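Local coordinates for sensory box/GGDEF family protein (Caulobacter crescentus, PDB 4YME) that probably takes part in cyclic di-GMP signalling, this chain being the GGDEF, diguanylate cyclase-type domain of a larger membrane protein that also has an EAL domain, at residues 34-39 with 141-146; 101-106 with 125-130. All blocks are in the same frame, centred on the assembly; numbering follows the deposited sequence.

Contact 1. Residues 34-39 with 141-146; sequences LAVICI and ALMANA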
loop_
_atom_site.group_PDB
_atom_site.type_symbol
_atom_site.label_atom_id
_atom_site.label_comp_id
_atom_site.label_asym_id
_atom_site.label_seq_id
_atom_site.Cartn_x
_atom_site.Cartn_y
_atom_site.Cartn_z
ATOM N N LEU A 34 -3.526 -10.159 10.506
ATOM C CA LEU A 34 -3.880 -9.549 9.241
ATOM C C LEU A 34 -3.970 -8.034 9.427
ATOM O O LEU A 34 -4.683 -7.562 10.317
ATOM C CB LEU A 34 -5.227 -10.087 8.778
ATOM C CG LEU A 34 -5.888 -9.457 7.567
ATOM C CD1 LEU A 34 -5.057 -9.642 6.412
ATOM C CD2 LEU A 34 -7.353 -10.053 7.425
ATOM N N ALA A 35 -3.260 -7.308 8.583
ATOM C CA ALA A 35 -3.222 -5.824 8.592
ATOM C C ALA A 35 -3.385 -5.290 7.194
ATOM O O ALA A 35 -2.941 -5.947 6.208
ATOM C CB ALA A 35 -1.922 -5.310 9.142
ATOM N N VAL A 36 -4.025 -4.139 7.085
ATOM C CA VAL A 36 -4.201 -3.443 5.803
ATOM C C VAL A 36 -3.514 -2.111 5.926
ATOM O O VAL A 36 -3.832 -1.325 6.819
ATOM C CB VAL A 36 -5.668 -3.299 5.443
ATOM C CG1 VAL A 36 -5.886 -2.491 4.197
ATOM C CG2 VAL A 36 -6.317 -4.749 5.391
ATOM N N ILE A 37 -2.652 -1.821 4.966
ATOM C CA ILE A 37 -1.832 -0.641 4.937
ATOM C C ILE A 37 -2.160 0.147 3.708
ATOM O O ILE A 37 -1.957 -0.349 2.598
ATOM C CB ILE A 37 -0.357 -0.982 4.976
ATOM C CG1 ILE A 37 -0.023 -1.813 6.207
ATOM C CG2 ILE A 37 0.474 0.278 4.939
ATOM C CD1 ILE A 37 1.319 -2.456 6.247
ATOM N N CYS A 38 -2.654 1.360 3.886
ATOM C CA CYS A 38 -2.931 2.266 2.783
ATOM C C CYS A 38 -1.790 3.275 2.638
ATOM O O CYS A 38 -1.363 3.868 3.621
ATOM C CB CYS A 38 -4.270 2.950 3.075
ATOM S SG CYS A 38 -4.942 4.020 1.793
ATOM N N ILE A 39 -1.303 3.461 1.414
ATOM C CA ILE A 39 -0.092 4.226 1.161
ATOM C C ILE A 39 -0.344 5.237 0.082
ATOM O O ILE A 39 -1.034 4.932 -0.893
ATOM C CB ILE A 39 1.012 3.308 0.608
ATOM C CG1 ILE A 39 1.337 2.187 1.586
ATOM C CG2 ILE A 39 2.259 4.097 0.178
ATOM C CD1 ILE A 39 2.096 1.004 0.991
ATOM N N ALA A 141 -14.690 -2.791 5.490
ATOM C CA ALA A 141 -14.479 -2.083 6.749
ATOM C C ALA A 141 -13.004 -1.786 6.948
ATOM O O ALA A 141 -12.655 -0.660 7.292
ATOM C CB ALA A 141 -15.005 -2.809 7.905
ATOM N N LEU A 142 -12.148 -2.773 6.709
ATOM C CA LEU A 142 -10.702 -2.554 6.840
ATOM C C LEU A 142 -10.177 -1.536 5.822
ATOM O O LEU A 142 -9.275 -0.751 6.169
ATOM C CB LEU A 142 -9.943 -3.849 6.631
ATOM C CG LEU A 142 -10.120 -4.825 7.793
ATOM C CD1 LEU A 142 -9.611 -6.219 7.462
ATOM C CD2 LEU A 142 -9.443 -4.324 9.063
HETATM N N MSE A 143 -10.667 -1.609 4.594
HETATM C CA MSE A 143 -10.309 -0.656 3.496
HETATM C C MSE A 143 -10.559 0.746 3.902
HETATM O O MSE A 143 -9.702 1.669 3.735
HETATM C CB MSE A 143 -11.242 -0.855 2.293
HETATM C CG MSE A 143 -10.902 -1.985 1.465
HETATM SE SE MSE A 143 -9.003 -1.888 1.253
HETATM C CE MSE A 143 -8.963 -0.759 -0.303
ATOM N N ALA A 144 -11.796 0.968 4.355
ATOM C CA ALA A 144 -12.265 2.304 4.723
ATOM C C ALA A 144 -11.491 2.847 5.900
ATOM O O ALA A 144 -11.090 4.027 5.914
ATOM C CB ALA A 144 -13.719 2.296 5.045
ATOM N N ASN A 145 -11.308 2.012 6.911
ATOM C CA ASN A 145 -10.602 2.389 8.147
ATOM C C ASN A 145 -9.149 2.686 7.843
ATOM O O ASN A 145 -8.555 3.595 8.450
ATOM C CB ASN A 145 -10.628 1.277 9.174
ATOM C CG ASN A 145 -10.047 1.720 10.480
ATOM O OD1 ASN A 145 -8.844 1.589 10.718
ATOM N ND2 ASN A 145 -10.875 2.309 11.311
ATOM N N ALA A 146 -8.550 1.958 6.899
ATOM C CA ALA A 146 -7.132 2.228 6.573
ATOM C C ALA A 146 -7.010 3.544 5.845
ATOM O O ALA A 146 -6.026 4.244 6.029
ATOM C CB ALA A 146 -6.519 1.083 5.747
#
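Val36, at the middle of an inner strand, meets both Leu142 and Ala146, residues one helical turn apart, and so joins strand 33-41 to the C-terminal helix 139-156 of the ferredoxin-like GGDEF fold. Strand and helix segments run at a crossing angle of -43°, with their axes as close as 8.0 Å, an approach consistent with the small Ala146 lying at the interface. The tight part is built on Ala146. Its CB sits 3.9 Å from Val36 CG1 and also touches the carbonyl oxygen of the same valine, so one methyl group covers both side chain and backbone. The two branches of Val36 divide the work: CG1, anti to the backbone N (chi1 175°), serves Ala146, while CG2, beside that N, comes within 3.9 Å of Leu142 CB, the two side chains crossing obliquely. The helix holds this pair of partners in step, since Ala146 N donates a 2.9 Å hydrogen bond to Leu142 O.

Packing is looser at the two flanks. Towards the start of the strand segment Leu34 CD2 and Leu142 CD1 are 4.4 Å apart, and Leu34 also rests on Ile24 and Val27 of helix 13-30. The selenium of selenomethionine Met143 lies near Val36 CG1, but its side chain was modelled in two conformations, which makes that touch doubtful. The outer side of the helix, at Ala144, is exposed, whereas Asn145, in the conformers modelled here, uses OD1 to hydrogen-bond Ser130 OG on the neighbouring edge strand.

At the far end Cys38 comes in through its CB: that carbon lies 4.0 Å from Ala146 CB and 3.7 Å from Ala146 O.

Contact 2. Residues 101-106 with 125-130; sequences ELAGRL and SSLGVS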
loop_
_atom_site.group_PDB
_atom_site.type_symbol
_atom_site.label_atom_id
_atom_site.label_comp_id
_atom_site.label_asym_id
_atom_site.label_seq_id
_atom_site.Cartn_x
_atom_site.Cartn_y
_atom_site.Cartn_z
ATOM N N GLU A 101 6.260 -2.847 12.056
ATOM C CA GLU A 101 7.591 -3.137 11.529
ATOM C C GLU A 101 7.619 -3.091 9.977
ATOM O O GLU A 101 8.542 -2.549 9.339
ATOM C CB GLU A 101 8.097 -4.474 12.018
ATOM C CG GLU A 101 9.596 -4.704 11.674
ATOM C CD GLU A 101 9.863 -5.411 10.334
ATOM O OE1 GLU A 101 8.935 -6.004 9.737
ATOM O OE2 GLU A 101 11.036 -5.385 9.867
ATOM N N LEU A 102 6.617 -3.697 9.372
ATOM C CA LEU A 102 6.541 -3.618 7.939
ATOM C C LEU A 102 6.287 -2.191 7.498
ATOM O O LEU A 102 6.866 -1.761 6.501
ATOM C CB LEU A 102 5.397 -4.511 7.466
ATOM C CG LEU A 102 5.071 -4.406 5.962
ATOM C CD1 LEU A 102 6.202 -4.780 5.053
ATOM C CD2 LEU A 102 3.772 -5.240 5.715
ATOM N N ALA A 103 5.392 -1.479 8.177
ATOM C CA ALA A 103 5.088 -0.071 7.831
ATOM C C ALA A 103 6.379 0.758 7.768
ATOM O O ALA A 103 6.612 1.582 6.858
ATOM C CB ALA A 103 4.104 0.558 8.833
ATOM N N GLY A 104 7.216 0.573 8.769
ATOM C CA GLY A 104 8.470 1.305 8.804
ATOM C C GLY A 104 9.331 0.976 7.605
ATOM O O GLY A 104 9.911 1.888 6.989
ATOM N N ARG A 105 9.397 -0.305 7.237
ATOM C CA ARG A 105 10.215 -0.728 6.114
ATOM C C ARG A 105 9.672 -0.148 4.798
ATOM O O ARG A 105 10.429 0.271 3.938
ATOM C CB ARG A 105 10.325 -2.241 6.034
ATOM C CG ARG A 105 11.340 -2.828 6.992
ATOM C CD ARG A 105 11.534 -4.348 6.761
ATOM N NE ARG A 105 10.386 -5.134 7.205
ATOM C CZ ARG A 105 9.595 -5.898 6.451
ATOM N NH1 ARG A 105 9.747 -5.994 5.121
ATOM N NH2 ARG A 105 8.609 -6.576 7.065
ATOM N N LEU A 106 8.350 -0.115 4.675
ATOM C CA LEU A 106 7.718 0.469 3.495
ATOM C C LEU A 106 8.077 1.956 3.364
ATOM O O LEU A 106 8.419 2.434 2.273
ATOM C CB LEU A 106 6.193 0.280 3.526
ATOM C CG LEU A 106 5.725 -1.175 3.357
ATOM C CD1 LEU A 106 4.271 -1.271 3.588
ATOM C CD2 LEU A 106 6.186 -1.751 1.992
ATOM N N SER A 125 6.490 8.827 1.079
ATOM C CA SER A 125 5.128 8.322 1.206
ATOM C C SER A 125 4.564 8.570 2.598
ATOM O O SER A 125 5.327 8.827 3.563
ATOM C CB SER A 125 5.173 6.830 0.980
ATOM O OG SER A 125 5.944 6.154 1.974
ATOM N N SER A 126 3.252 8.451 2.692
ATOM C CA SER A 126 2.522 8.448 3.940
ATOM C C SER A 126 1.694 7.205 4.002
ATOM O O SER A 126 1.337 6.676 2.938
ATOM C CB SER A 126 1.621 9.653 4.007
ATOM O OG SER A 126 2.368 10.859 4.026
ATOM N N LEU A 127 1.420 6.691 5.173
ATOM C CA LEU A 127 0.667 5.470 5.297
ATOM C C LEU A 127 -0.219 5.430 6.512
ATOM O O LEU A 127 0.037 6.151 7.520
ATOM C CB LEU A 127 1.505 4.235 5.146
ATOM C CG LEU A 127 2.582 3.892 6.071
ATOM C CD1 LEU A 127 2.033 3.362 7.365
ATOM C CD2 LEU A 127 3.399 2.775 5.396
ATOM N N GLY A 128 -1.269 4.640 6.409
ATOM C CA GLY A 128 -2.189 4.354 7.507
ATOM C C GLY A 128 -2.392 2.880 7.628
ATOM O O GLY A 128 -2.436 2.179 6.589
ATOM N N VAL A 129 -2.608 2.400 8.825
ATOM C CA VAL A 129 -2.687 0.986 9.125
ATOM C C VAL A 129 -4.002 0.671 9.816
ATOM O O VAL A 129 -4.357 1.314 10.826
ATOM C CB VAL A 129 -1.534 0.533 10.040
ATOM C CG1 VAL A 129 -1.637 -0.995 10.345
ATOM C CG2 VAL A 129 -0.203 0.836 9.402
ATOM N N SER A 130 -4.676 -0.367 9.355
ATOM C CA SER A 130 -5.824 -0.956 10.031
ATOM C C SER A 130 -5.557 -2.403 10.347
ATOM O O SER A 130 -4.991 -3.153 9.529
ATOM C CB SER A 130 -7.064 -0.851 9.172
ATOM O OG SER A 130 -7.231 0.481 8.763
#
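Ala103 and Leu127, with CA atoms 7.5 Å apart, mark where helix 95-109 lies over the edge strand 125-131, the two segments running nearly antiparallel at 166° with their axes 9.6 Å apart at closest. Leu127 carries most of the contact. Its CG stands between the backbone N and the carbonyl carbon (chi1 63°), the crowded position, and its two methyl groups take separate tasks against the helix. CD1 meets the methyl of Ala103, 3.8 Å from CB, while CD2 reaches the backbone beside it, 3.7 Å from Ala103 O, and also lies 4.2 Å from Leu106 CB. Val129, two residues further along the strand, adds a looser touch at the margin through CG2 on Ala103 CB. The same helix face continues onto the sheet beyond this strand, because Leu102 and Leu106 both pack on Ile37 of strand 33-41, which Leu127 touches as well.

Charge is kept to the exposed side of the helix. There Arg105 grips Glu101, one turn earlier, side-on in a salt bridge: NH2 donates to the syn side of OE1, nearly in the guanidinium plane, and NE approaches OE2 at 2.8 Å from above the carboxylate plane.

The helix is thus amphipathic, and across this face of the ferredoxin-like domain it is joined to strand 125-131 mainly by aliphatic carbons, which is consistent with apolar packing, more than directed polar bonds, setting its position here.

How the contacts relate
The two contacts, centred about 11 Å apart, coat opposite faces of one four-stranded antiparallel sheet of order 2-3-1-4. Contact 1 puts helix 139-156 on one face; contact 2 puts helix 95-109 on the other. Their strands, 33-41 and 125-131, are neighbours: Val36 N and Ser130 O, 2.8 Å apart, make one of the probable rungs between them. Alternation along strand 33-41 does the rest, Val36 and Cys38 facing the C-terminal helix while Ile37 faces helix 95-109. In sequence contact 2 is nested within the loop that contact 1 closes, and strand 125-131 leads on to helix 139-156, so the last segment of this GGDEF domain folds back onto its first strand.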